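PDB 6PZ7: endoglucanase family 5 from Clostridium acetobutylicum ATCC 824, which probably hydrolyses internal beta-1,4-glycosidic bonds of cellulose and related plant polysaccharides, acting as an endoglucanase of broad specificity. Local coordinates for residues E120-W125 / N171-N176; L98-D103 / G126-R131; I140-N145 / I217-M222. All blocks are in the same frame, centred on the assembly; numbering follows the deposited sequence.

Interaction 1 (E120-W125 / N171-N176); sequences ELTKVW and NLTAVN
With chi1 at -65°, T173 sends its CG2 methyl trans to the backbone N and out toward helix 111-132, where it meets T122. There a similar torsion has swung OG1 to the side of the backbone N, and the methyl carbon T173 CG2 comes within 3.2 Å of T122 OG1, the two side chains crossing at about a right angle. The touch is a close methyl-to-oxygen one, because both hydroxyls are occupied within their own helices: T122 OG1 bonds to the carbonyl of T118 and T173 OG1 to that of K169, each one turn back. Threonine suits position 173, since its hydroxyl is absorbed by the helix while its methyl remains to pack; T122 offers its already bonded OG1 as the surface on which that methyl rests. T173 CG2 also lies 4.5 Å from L121 CB.

One turn further along helix 111-132, W125 meets A174, the residue after T173. W125 CD1 is 3.8 Å from A174 CB, which approaches the indole obliquely by its pyrrole part. The small alanine lets the backbones come close here, with W125 CA and A174 CA 6.3 Å apart. The segments are helical neighbours in the outer layer of a TIM barrel, running 31° from parallel with axes 9.1 Å apart. The indole is held from outside the pair as well: W125 NE1 bonds to the carbonyl of T143, just beyond strand 139-142.

The joint thus rests on van der Waals packing of the T173 and A174 methyls and the W125 ring, while the polar atoms involved, T122 OG1 included, find their hydrogen bonds outside the pair.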
loop_
_atom_site.group_PDB
_atom_site.type_symbol
_atom_site.label_atom_id
_atom_site.label_comp_id
_atom_site.label_asym_id
_atom_site.label_seq_id
_atom_site.Cartn_x
_atom_site.Cartn_y
_atom_site.Cartn_z
ATOM N N GLU A 120 8.694 17.273 10.380
ATOM C CA GLU A 120 8.242 17.404 8.998
ATOM C C GLU A 120 6.991 16.556 8.758
ATOM O O GLU A 120 6.069 16.982 8.056
ATOM C CB GLU A 120 9.373 17.060 8.017
ATOM C CG GLU A 120 8.935 17.381 6.617
ATOM C CD GLU A 120 10.034 17.323 5.554
ATOM O OE1 GLU A 120 11.221 17.157 5.896
ATOM O OE2 GLU A 120 9.639 17.451 4.348
ATOM N N LEU A 121 6.924 15.355 9.326
ATOM C CA LEU A 121 5.750 14.512 9.168
ATOM C C LEU A 121 4.529 15.195 9.717
ATOM O O LEU A 121 3.452 15.105 9.120
ATOM C CB LEU A 121 5.968 13.222 9.942
ATOM C CG LEU A 121 6.536 12.039 9.201
ATOM C CD1 LEU A 121 6.825 10.903 10.196
ATOM C CD2 LEU A 121 5.586 11.571 8.063
ATOM N N THR A 122 4.654 15.881 10.845
ATOM C CA THR A 122 3.531 16.617 11.405
ATOM C C THR A 122 3.048 17.672 10.417
ATOM O O THR A 122 1.842 17.789 10.157
ATOM C CB THR A 122 3.926 17.271 12.739
ATOM O OG1 THR A 122 4.388 16.281 13.659
ATOM C CG2 THR A 122 2.768 17.986 13.351
ATOM N N LYS A 123 3.972 18.467 9.872
ATOM C CA LYS A 123 3.569 19.531 8.956
ATOM C C LYS A 123 2.955 18.974 7.680
ATOM O O LYS A 123 1.960 19.494 7.162
ATOM C CB LYS A 123 4.778 20.411 8.596
ATOM C CG LYS A 123 4.999 21.610 9.495
ATOM C CD LYS A 123 5.467 21.232 10.920
ATOM C CE LYS A 123 5.837 22.495 11.749
ATOM N NZ LYS A 123 6.253 22.111 13.102
ATOM N N VAL A 124 3.561 17.926 7.134
ATOM C CA VAL A 124 3.113 17.357 5.858
ATOM C C VAL A 124 1.777 16.625 6.014
ATOM O O VAL A 124 0.832 16.908 5.279
ATOM C CB VAL A 124 4.212 16.468 5.240
ATOM C CG1 VAL A 124 3.696 15.687 4.062
ATOM C CG2 VAL A 124 5.407 17.314 4.843
ATOM N N TRP A 125 1.664 15.701 6.975
ATOM C CA TRP A 125 0.370 15.054 7.202
ATOM C C TRP A 125 -0.696 16.053 7.633
ATOM O O TRP A 125 -1.880 15.870 7.326
ATOM C CB TRP A 125 0.440 13.868 8.176
ATOM C CG TRP A 125 0.540 12.544 7.482
ATOM C CD1 TRP A 125 1.587 11.688 7.446
ATOM C CD2 TRP A 125 -0.457 11.982 6.627
ATOM N NE1 TRP A 125 1.311 10.608 6.667
ATOM C CE2 TRP A 125 0.060 10.778 6.125
ATOM C CE3 TRP A 125 -1.746 12.385 6.222
ATOM C CZ2 TRP A 125 -0.660 9.986 5.227
ATOM C CZ3 TRP A 125 -2.455 11.578 5.370
ATOM C CH2 TRP A 125 -1.909 10.395 4.869
ATOM N N ASN A 171 4.524 6.553 13.121
ATOM C CA ASN A 171 3.127 6.208 12.909
ATOM C C ASN A 171 2.239 6.928 13.915
ATOM O O ASN A 171 1.140 7.381 13.570
ATOM C CB ASN A 171 2.935 4.689 13.001
ATOM C CG ASN A 171 3.357 3.951 11.737
ATOM O OD1 ASN A 171 3.266 4.503 10.626
ATOM N ND2 ASN A 171 3.747 2.688 11.879
ATOM N N LEU A 172 2.679 7.000 15.172
ATOM C CA LEU A 172 1.918 7.708 16.196
ATOM C C LEU A 172 1.771 9.184 15.857
ATOM O O LEU A 172 0.674 9.737 15.960
ATOM C CB LEU A 172 2.602 7.563 17.557
ATOM C CG LEU A 172 1.959 8.328 18.704
ATOM C CD1 LEU A 172 0.559 7.919 18.898
ATOM C CD2 LEU A 172 2.781 8.141 19.987
ATOM N N THR A 173 2.870 9.821 15.445
ATOM C CA THR A 173 2.838 11.218 15.051
ATOM C C THR A 173 1.830 11.416 13.930
ATOM O O THR A 173 1.022 12.355 13.951
ATOM C CB THR A 173 4.227 11.652 14.567
ATOM O OG1 THR A 173 5.177 11.592 15.641
ATOM C CG2 THR A 173 4.194 13.071 14.026
ATOM N N ALA A 174 1.896 10.570 12.905
ATOM C CA ALA A 174 0.969 10.714 11.772
ATOM C C ALA A 174 -0.488 10.521 12.189
ATOM O O ALA A 174 -1.356 11.300 11.801
ATOM C CB ALA A 174 1.377 9.760 10.673
ATOM N N VAL A 175 -0.785 9.492 12.981
ATOM C CA VAL A 175 -2.158 9.271 13.439
ATOM C C VAL A 175 -2.649 10.459 14.253
ATOM O O VAL A 175 -3.768 10.952 14.054
ATOM C CB VAL A 175 -2.285 7.954 14.232
ATOM C CG1 VAL A 175 -3.602 7.900 14.975
ATOM C CG2 VAL A 175 -2.139 6.746 13.290
ATOM N N ASN A 176 -1.836 10.938 15.207
ATOM C CA ASN A 176 -2.280 12.062 16.025
ATOM C C ASN A 176 -2.516 13.309 15.168
ATOM O O ASN A 176 -3.470 14.065 15.385
ATOM C CB ASN A 176 -1.256 12.373 17.116
ATOM C CG ASN A 176 -1.329 11.415 18.303
ATOM O OD1 ASN A 176 -2.322 10.755 18.520
ATOM N ND2 ASN A 176 -0.256 11.374 19.079
#

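Interaction 2 (L98-D103 / G126-R131); sequences LNTHHD and GQIANR
Apolar packing between L98 and I128 makes the main bridge here. L98 CD2 lies 3.9 Å from I128 CG2, methyl against methyl; the leucine torsion (chi1 177°) carries CG away from the backbone N and puts its branches before the helix. The second arm of the isoleucine reaches further along the same segment, where I128 CD1 stands 4.2 Å from T100 CG2. A beta-branched residue serves well on this buried helix face, because one side chain offers methyls to L98 on the strand and to T100 in the loop that follows. T100 divides its roles: its methyl joins the apolar patch, while OG1 bonds to the carbonyl of T143.

These residues belong to the beta-alpha-beta unit of strand 95-99, helix 111-132 and strand 139-142, one right-handed step of the TIM barrel, with the helix lying over its own strand.

Hydrogen bonds, by contrast, organise the strand's exit. N99 ND2 donates to H101 ND1 at 3.0 Å, the amide nitrogen sitting in the imidazole plane and the N-H angle being 161°. The same amide nitrogen also bonds Q142 OE1 of the adjacent strand, and N99 OD1 accepts from V60 N. An inverse gamma turn centred on H102 follows, closed by D103 N to H101 O at 2.8 Å. H101 N in turn reaches the anti side of the D103 carboxylate, at OD2, 3.3 Å away, in a longer bond.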
loop_
_atom_site.group_PDB
_atom_site.type_symbol
_atom_site.label_atom_id
_atom_site.label_comp_id
_atom_site.label_asym_id
_atom_site.label_seq_id
_atom_site.Cartn_x
_atom_site.Cartn_y
_atom_site.Cartn_z
ATOM N N LEU A 98 -4.909 6.524 0.379
ATOM C CA LEU A 98 -4.004 7.626 0.076
ATOM C C LEU A 98 -2.847 7.559 1.058
ATOM O O LEU A 98 -3.080 7.549 2.274
ATOM C CB LEU A 98 -4.756 8.952 0.210
ATOM C CG LEU A 98 -3.927 10.201 -0.009
ATOM C CD1 LEU A 98 -3.426 10.326 -1.417
ATOM C CD2 LEU A 98 -4.695 11.451 0.362
ATOM N N ASN A 99 -1.616 7.544 0.551
ATOM C CA ASN A 99 -0.453 7.364 1.441
ATOM C C ASN A 99 0.584 8.471 1.291
ATOM O O ASN A 99 0.402 9.462 0.572
ATOM C CB ASN A 99 0.177 5.975 1.283
ATOM C CG ASN A 99 1.042 5.818 0.059
ATOM O OD1 ASN A 99 1.260 6.761 -0.687
ATOM N ND2 ASN A 99 1.578 4.611 -0.144
ATOM N N THR A 100 1.697 8.306 2.041
ATOM C CA THR A 100 3.002 8.795 1.619
ATOM C C THR A 100 3.793 7.597 1.107
ATOM O O THR A 100 3.607 6.474 1.580
ATOM C CB THR A 100 3.772 9.506 2.740
ATOM O OG1 THR A 100 4.202 8.577 3.764
ATOM C CG2 THR A 100 2.962 10.623 3.398
ATOM N N HIS A 101 4.667 7.832 0.118
ATOM C CA HIS A 101 5.245 6.728 -0.662
ATOM C C HIS A 101 6.749 6.847 -0.635
ATOM O O HIS A 101 7.369 6.574 0.418
ATOM C CB HIS A 101 4.574 6.505 -2.013
ATOM C CG HIS A 101 4.695 5.103 -2.485
ATOM N ND1 HIS A 101 3.854 4.111 -2.044
ATOM C CD2 HIS A 101 5.572 4.530 -3.347
ATOM C CE1 HIS A 101 4.222 2.980 -2.631
ATOM N NE2 HIS A 101 5.235 3.220 -3.450
ATOM N N HIS A 102 7.389 7.208 -1.743
ATOM C CA HIS A 102 8.867 7.290 -1.833
ATOM C C HIS A 102 9.357 8.591 -1.205
ATOM O O HIS A 102 9.799 9.525 -1.880
ATOM C CB HIS A 102 9.342 7.213 -3.275
ATOM C CG HIS A 102 9.043 5.930 -3.971
ATOM N ND1 HIS A 102 9.285 4.695 -3.427
ATOM C CD2 HIS A 102 8.494 5.684 -5.186
ATOM C CE1 HIS A 102 8.893 3.743 -4.270
ATOM N NE2 HIS A 102 8.436 4.325 -5.359
ATOM N N ASP A 103 9.258 8.612 0.123
ATOM C CA ASP A 103 9.513 9.759 0.997
ATOM C C ASP A 103 10.594 9.445 2.025
ATOM O O ASP A 103 10.722 10.140 3.038
ATOM C CB ASP A 103 8.175 10.260 1.560
ATOM C CG ASP A 103 7.386 11.058 0.509
ATOM O OD1 ASP A 103 7.949 12.053 0.039
ATOM O OD2 ASP A 103 6.239 10.677 0.175
ATOM N N GLY A 126 -0.347 17.145 8.323
ATOM C CA GLY A 126 -1.369 18.127 8.671
ATOM C C GLY A 126 -2.013 18.719 7.434
ATOM O O GLY A 126 -3.231 18.884 7.353
ATOM N N GLN A 127 -1.201 19.023 6.417
ATOM C CA GLN A 127 -1.737 19.568 5.177
ATOM C C GLN A 127 -2.532 18.529 4.376
ATOM O O GLN A 127 -3.582 18.834 3.822
ATOM C CB GLN A 127 -0.597 20.142 4.331
ATOM C CG GLN A 127 0.016 21.403 4.895
ATOM C CD GLN A 127 1.290 21.744 4.178
ATOM O OE1 GLN A 127 1.247 22.404 3.134
ATOM N NE2 GLN A 127 2.393 21.235 4.670
ATOM N N ILE A 128 -2.017 17.306 4.250
ATOM C CA ILE A 128 -2.748 16.268 3.516
ATOM C C ILE A 128 -4.086 16.005 4.197
ATOM O O ILE A 128 -5.149 16.007 3.575
ATOM C CB ILE A 128 -1.930 14.968 3.416
ATOM C CG1 ILE A 128 -0.576 15.141 2.730
ATOM C CG2 ILE A 128 -2.754 13.851 2.682
ATOM C CD1 ILE A 128 0.368 13.954 2.956
ATOM N N ALA A 129 -4.042 15.801 5.506
ATOM C CA ALA A 129 -5.253 15.492 6.254
ATOM C C ALA A 129 -6.255 16.629 6.163
ATOM O O ALA A 129 -7.460 16.392 5.961
ATOM C CB ALA A 129 -4.898 15.168 7.700
ATOM N N ASN A 130 -5.798 17.877 6.280
ATOM C CA ASN A 130 -6.715 19.006 6.176
ATOM C C ASN A 130 -7.421 19.028 4.826
ATOM O O ASN A 130 -8.640 19.251 4.755
ATOM C CB ASN A 130 -5.937 20.302 6.438
ATOM C CG ASN A 130 -6.775 21.553 6.247
ATOM O OD1 ASN A 130 -6.568 22.328 5.308
ATOM N ND2 ASN A 130 -7.733 21.739 7.112
ATOM N N ARG A 131 -6.672 18.803 3.738
ATOM C CA ARG A 131 -7.275 18.863 2.414
ATOM C C ARG A 131 -8.360 17.806 2.252
ATOM O O ARG A 131 -9.384 18.050 1.588
ATOM C CB ARG A 131 -6.207 18.699 1.328
ATOM C CG ARG A 131 -6.777 18.513 -0.075
ATOM C CD ARG A 131 -7.575 19.736 -0.541
ATOM N NE ARG A 131 -6.682 20.812 -0.966
ATOM C CZ ARG A 131 -6.350 21.070 -2.236
ATOM N NH1 ARG A 131 -6.829 20.331 -3.234
ATOM N NH2 ARG A 131 -5.518 22.074 -2.497
#

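Interaction 3 (I140-N145 / I217-M222); sequences IFQTLN and IVSLHM. Unlike the reference sequence in segment 140-145: Q142 (reference Glu).
N145 and H221, which bury the most surface in this contact, meet across the interior of the TIM barrel near the C-terminal ends of its strands, the end where enzymes of this fold carry their active sites. Strand 190-193 stands between strands 139-142 and 216-221 in the sheet, so the two segments face one another by their inward side chains. N145 CB starts away from the partner strand, but chi1 of 173° takes CG trans to the backbone N and brings the amide back. N145 OD1 then lies 3.1 Å from H221 CE1, at the imidazole edge and near its plane, with the amide and ring planes 42° apart. The partner atom is a ring carbon, so the approach is at most a C-H to oxygen contact. Both groups are fixed from elsewhere: N145 OD1 accepts a hydrogen bond from R57 NH2, and H221 ND1 bonds to E146 OE2. N145 and E146 stand in an Asn-Glu-Pro sequence, and in family 5 the glutamate of that motif is the acid/base, so H221 is consistent with a second-shell residue positioning it. A 1,2-ethanediol, probably from the crystallisation liquor, lies near H221, as such molecules often do in pockets.

Deeper in the barrel, Q142 differs from the reference sequence, which has glutamate. Its extended chain reaches inward, leaving Q142 NE2 4.2 Å from S219 OG, too far for a hydrogen bond. Q142 OE1 accepts from R57 NH2, the same nitrogen that binds N145. Serine is small enough at this inward position to admit a water between strand 216-221 and the loop that follows strand 139-142. That water donates to N145 O at 2.8 Å and hydrogen-bonds S219 OG at 2.7 Å.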
loop_
_atom_site.group_PDB
_atom_site.type_symbol
_atom_site.label_atom_id
_atom_site.label_comp_id
_atom_site.label_asym_id
_atom_site.label_seq_id
_atom_site.Cartn_x
_atom_site.Cartn_y
_atom_site.Cartn_z
ATOM N N ILE A 140 -9.318 6.067 3.027
ATOM C CA ILE A 140 -8.429 5.555 4.069
ATOM C C ILE A 140 -7.077 6.230 3.891
ATOM O O ILE A 140 -6.594 6.372 2.749
ATOM C CB ILE A 140 -8.296 4.025 3.891
ATOM C CG1 ILE A 140 -9.667 3.352 4.139
ATOM C CG2 ILE A 140 -7.225 3.446 4.804
ATOM C CD1 ILE A 140 -9.724 1.898 3.745
ATOM N N PHE A 141 -6.466 6.667 4.995
ATOM C CA PHE A 141 -5.109 7.187 4.961
ATOM C C PHE A 141 -4.145 6.076 5.352
ATOM O O PHE A 141 -4.414 5.337 6.294
ATOM C CB PHE A 141 -4.912 8.376 5.922
ATOM C CG PHE A 141 -5.669 9.634 5.576
ATOM C CD1 PHE A 141 -6.168 9.894 4.329
ATOM C CD2 PHE A 141 -5.868 10.573 6.557
ATOM C CE1 PHE A 141 -6.870 11.074 4.074
ATOM C CE2 PHE A 141 -6.585 11.731 6.324
ATOM C CZ PHE A 141 -7.048 12.012 5.078
ATOM N N GLN A 142 -3.001 5.987 4.677
ATOM C CA GLN A 142 -1.931 5.062 5.035
ATOM C C GLN A 142 -0.727 5.952 5.369
ATOM O O GLN A 142 -0.259 6.729 4.533
ATOM C CB GLN A 142 -1.661 4.127 3.877
ATOM C CG GLN A 142 -0.434 3.268 4.023
ATOM C CD GLN A 142 -0.083 2.549 2.724
ATOM O OE1 GLN A 142 1.062 2.687 2.216
ATOM N NE2 GLN A 142 -0.973 1.824 2.202
ATOM N N THR A 143 -0.251 5.876 6.601
ATOM C CA THR A 143 0.692 6.879 7.101
ATOM C C THR A 143 1.998 6.911 6.333
ATOM O O THR A 143 2.509 7.992 6.010
ATOM C CB THR A 143 0.950 6.621 8.590
ATOM O OG1 THR A 143 1.408 5.286 8.728
ATOM C CG2 THR A 143 -0.289 6.871 9.441
ATOM N N LEU A 144 2.550 5.725 6.062
ATOM C CA LEU A 144 3.869 5.504 5.509
ATOM C C LEU A 144 3.779 4.284 4.612
ATOM O O LEU A 144 2.948 3.395 4.832
ATOM C CB LEU A 144 4.882 5.230 6.619
ATOM C CG LEU A 144 5.019 6.282 7.732
ATOM C CD1 LEU A 144 5.841 5.738 8.867
ATOM C CD2 LEU A 144 5.651 7.532 7.152
ATOM N N ASN A 145 4.685 4.187 3.629
ATOM C CA ASN A 145 4.692 3.059 2.691
ATOM C C ASN A 145 5.587 1.929 3.203
ATOM O O ASN A 145 5.104 0.958 3.797
ATOM C CB ASN A 145 5.151 3.562 1.316
ATOM C CG ASN A 145 5.346 2.434 0.350
ATOM O OD1 ASN A 145 4.502 1.560 0.260
ATOM N ND2 ASN A 145 6.419 2.442 -0.394
ATOM N N ILE A 217 -5.529 -0.079 11.015
ATOM C CA ILE A 217 -5.328 -1.338 10.309
ATOM C C ILE A 217 -3.834 -1.491 10.044
ATOM O O ILE A 217 -3.173 -0.502 9.706
ATOM C CB ILE A 217 -6.107 -1.251 8.987
ATOM C CG1 ILE A 217 -7.608 -1.151 9.218
ATOM C CG2 ILE A 217 -5.772 -2.430 8.054
ATOM C CD1 ILE A 217 -8.400 -0.540 8.048
ATOM N N VAL A 218 -3.311 -2.703 10.127
ATOM C CA VAL A 218 -1.897 -2.940 9.813
ATOM C C VAL A 218 -1.718 -3.072 8.309
ATOM O O VAL A 218 -2.475 -3.812 7.653
ATOM C CB VAL A 218 -1.390 -4.189 10.558
ATOM C CG1 VAL A 218 0.031 -4.540 10.142
ATOM C CG2 VAL A 218 -1.458 -3.965 12.054
ATOM N N SER A 219 -0.684 -2.424 7.777
ATOM C CA SER A 219 -0.272 -2.555 6.390
ATOM C C SER A 219 0.979 -3.410 6.251
ATOM O O SER A 219 2.019 -3.104 6.855
ATOM C CB SER A 219 0.045 -1.157 5.853
ATOM O OG SER A 219 0.576 -1.268 4.536
ATOM N N LEU A 220 0.886 -4.458 5.434
ATOM C CA LEU A 220 2.009 -5.341 5.122
ATOM C C LEU A 220 2.113 -5.495 3.618
ATOM O O LEU A 220 1.099 -5.436 2.908
ATOM C CB LEU A 220 1.837 -6.729 5.774
ATOM C CG LEU A 220 1.650 -6.730 7.284
ATOM C CD1 LEU A 220 1.271 -8.136 7.744
ATOM C CD2 LEU A 220 2.888 -6.242 8.001
ATOM N N HIS A 221 3.326 -5.676 3.104
ATOM C CA HIS A 221 3.563 -5.930 1.685
ATOM C C HIS A 221 4.236 -7.289 1.586
ATOM O O HIS A 221 5.146 -7.592 2.374
ATOM C CB HIS A 221 4.433 -4.869 1.043
ATOM C CG HIS A 221 3.801 -3.514 1.065
ATOM N ND1 HIS A 221 4.491 -2.382 0.696
ATOM C CD2 HIS A 221 2.558 -3.096 1.421
ATOM C CE1 HIS A 221 3.693 -1.329 0.815
ATOM N NE2 HIS A 221 2.522 -1.729 1.272
ATOM N N MET A 222 3.777 -8.157 0.674
ATOM C CA MET A 222 4.296 -9.522 0.627
ATOM C C MET A 222 4.177 -10.097 -0.788
ATOM O O MET A 222 3.143 -10.668 -1.181
ATOM C CB MET A 222 3.559 -10.385 1.644
ATOM C CG MET A 222 4.199 -11.767 1.833
ATOM S SD MET A 222 3.542 -12.829 3.110
ATOM C CE MET A 222 2.144 -13.497 2.248
HETATM O O HOH W 1 2.356 0.571 3.839
#

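Overall arrangement
From the N terminus, L98-D103 comes first, and interaction 2 closes a short loop of 22 residues when helix 111-132 returns over strand 95-99. Interaction 1 opens at E120, before that loop has closed, and ends at N171-N176, so the two cross and share helix 111-132. Interaction 3 starts at I140, inside the span of interaction 1, and closes beyond it at I217-M222; these two also cross, whereas interactions 2 and 3 follow in series. Interaction 1 thus joins neighbouring helices of the outer layer, interaction 2 links helix to barrel, and interaction 3 spans the barrel interior. Their centres lie about 9 to 14 Å apart.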